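Local coordinates for enoyl-CoA hydratase subunit I (Geobacillus kaustophilus, PDB 2PBP) that catalyses the hydration of enoyl-CoA thioesters in beta-oxidation, as a member of the crotonase-like enoyl-CoA hydratase/isomerase family, at the interface of chains A and B. Residues are numbered along the deposited sequence; one frame, centred on the assembly and turned at random. Chains: chain A/B, Enoyl-CoA hydratase subunit I.

The interface of chains A and B. Residues chain A 201, 204, 255; chain B 133-137.
The loop leading into helix 202-217 of chain A, the first turn of that helix and the C-terminal loop at A:Phe255 meet the 3-10 helix 131-135 of chain B and the loop after it. Both chains share the crotonase fold. Crotonase-family enzymes are commonly oligomers, so this patch may belong to a biological interface, although the structure alone does not show that. The ring of A:Pro201 carries the centre of the contact. Its CG lies 3.2 Å from the backbone carbonyl O of B:Val133 and 3.5 Å from CA of B:Gly136. Its CD reaches CG2 of B:Val133 at 4.0 Å, and the two side chains cross at about a right angle. With chi1 at 62°, CG1 of the valine lies between the backbone N and the carbonyl carbon. CG2 is left anti to N and faces A:Pro201. Within chain A, CG of A:Pro201 sits over the centre of one face of the A:Phe255 ring. Replacing A:Pro201 by an alanine removes CG and CD, which would probably open a gap against B:Gly136 and B:Val133 and leave the A:Phe255 face without its cover. The rim of the phenyl ring also touches chain B. Its CZ points in plane at the backbone O of B:Asn134, 3.6 Å away, and CE1 lies 4.0 Å from CA of B:Gly136. Further along, CB of A:Ala204 packs 3.6 Å from the backbone O of B:Val137. B:Gly136 has no side chain to hold the proline and phenyl rings away from its backbone.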
ATOM      1  N   PRO A 201      -1.645  18.712  -0.566  1.00  5.70           N
ATOM      2  CA  PRO A 201      -2.893  18.998  -1.290  1.00  7.25           C
ATOM      3  C   PRO A 201      -4.044  18.214  -0.662  1.00  4.29           C
ATOM      4  O   PRO A 201      -4.045  16.991  -0.694  1.00  6.56           O
ATOM      5  CB  PRO A 201      -2.599  18.507  -2.713  1.00  6.84           C
ATOM      6  CG  PRO A 201      -1.095  18.471  -2.790  1.00  8.43           C
ATOM      7  CD  PRO A 201      -0.697  17.988  -1.429  1.00  7.33           C
ATOM      8  N   ALA A 204      -5.607  15.686  -2.963  1.00  5.44           N
ATOM      9  CA  ALA A 204      -4.694  14.584  -3.231  1.00  5.78           C
ATOM     10  C   ALA A 204      -4.700  13.608  -2.052  1.00  5.28           C
ATOM     11  O   ALA A 204      -4.783  12.398  -2.255  1.00  4.85           O
ATOM     12  CB  ALA A 204      -3.277  15.111  -3.488  1.00  5.51           C
ATOM     13  N   PHE A 255      -1.103  24.986  -1.473  1.00  8.08           N
ATOM     14  CA  PHE A 255      -2.376  24.335  -1.765  1.00  6.31           C
ATOM     15  C   PHE A 255      -3.553  24.930  -1.004  1.00  8.79           C
ATOM     16  O   PHE A 255      -3.440  25.267   0.175  1.00  8.57           O
ATOM     17  CB  PHE A 255      -2.244  22.839  -1.490  1.00  7.29           C
ATOM     18  CG  PHE A 255      -1.148  22.180  -2.291  1.00  6.92           C
ATOM     19  CD1 PHE A 255      -1.212  22.146  -3.680  1.00  7.56           C
ATOM     20  CD2 PHE A 255      -0.042  21.621  -1.657  1.00  7.54           C
ATOM     21  CE1 PHE A 255      -0.189  21.561  -4.433  1.00  7.98           C
ATOM     22  CE2 PHE A 255       0.989  21.034  -2.400  1.00  9.50           C
ATOM     23  CZ  PHE A 255       0.914  21.005  -3.790  1.00  6.69           C
TER
ATOM     24  N   VAL B 133       2.240  13.310  -5.050  1.00  8.02           N
ATOM     25  CA  VAL B 133       1.436  14.104  -4.127  1.00  8.54           C
ATOM     26  C   VAL B 133       1.946  15.537  -3.971  1.00  7.98           C
ATOM     27  O   VAL B 133       1.153  16.466  -3.781  1.00  8.01           O
ATOM     28  CB  VAL B 133       1.357  13.429  -2.731  1.00  6.59           C
ATOM     29  CG1 VAL B 133       2.745  13.326  -2.110  1.00  8.20           C
ATOM     30  CG2 VAL B 133       0.423  14.216  -1.826  1.00  8.25           C
ATOM     31  N   ASN B 134       3.258  15.728  -4.059  1.00  7.53           N
ATOM     32  CA  ASN B 134       3.815  17.065  -3.904  1.00  9.08           C
ATOM     33  C   ASN B 134       3.530  17.971  -5.095  1.00  9.76           C
ATOM     34  O   ASN B 134       3.755  19.182  -5.033  1.00 12.41           O
ATOM     35  CB  ASN B 134       5.320  16.992  -3.632  1.00  9.96           C
ATOM     36  CG  ASN B 134       5.632  16.293  -2.326  1.00 10.65           C
ATOM     37  OD1 ASN B 134       4.941  16.493  -1.326  1.00 11.06           O
ATOM     38  ND2 ASN B 134       6.676  15.475  -2.321  1.00 11.72           N
ATOM     39  N   LEU B 135       3.022  17.386  -6.175  1.00  8.42           N
ATOM     40  CA  LEU B 135       2.689  18.155  -7.366  1.00  8.64           C
ATOM     41  C   LEU B 135       1.187  18.409  -7.394  1.00  7.85           C
ATOM     42  O   LEU B 135       0.669  19.007  -8.336  1.00  8.47           O
ATOM     43  CB  LEU B 135       3.097  17.391  -8.630  1.00 11.79           C
ATOM     44  CG  LEU B 135       4.580  17.068  -8.815  1.00 12.34           C
ATOM     45  CD1 LEU B 135       4.769  16.325 -10.130  1.00 15.50           C
ATOM     46  CD2 LEU B 135       5.401  18.350  -8.803  1.00 13.53           C
ATOM     47  N   GLY B 136       0.491  17.949  -6.358  1.00  6.34           N
ATOM     48  CA  GLY B 136      -0.948  18.135  -6.305  1.00  6.25           C
ATOM     49  C   GLY B 136      -1.729  16.983  -6.923  1.00  7.23           C
ATOM     50  O   GLY B 136      -2.957  17.037  -7.008  1.00  9.77           O
ATOM     51  N   VAL B 137      -1.030  15.938  -7.358  1.00  5.91           N
ATOM     52  CA  VAL B 137      -1.704  14.789  -7.959  1.00  7.53           C
ATOM     53  C   VAL B 137      -1.456  13.494  -7.173  1.00  8.52           C
ATOM     54  O   VAL B 137      -1.265  13.539  -5.957  1.00  7.93           O
ATOM     55  CB  VAL B 137      -1.296  14.615  -9.449  1.00  8.45           C
ATOM     56  CG1 VAL B 137      -1.816  15.797 -10.264  1.00  8.91           C
ATOM     57  CG2 VAL B 137       0.214  14.517  -9.581  1.00 10.60           C
TER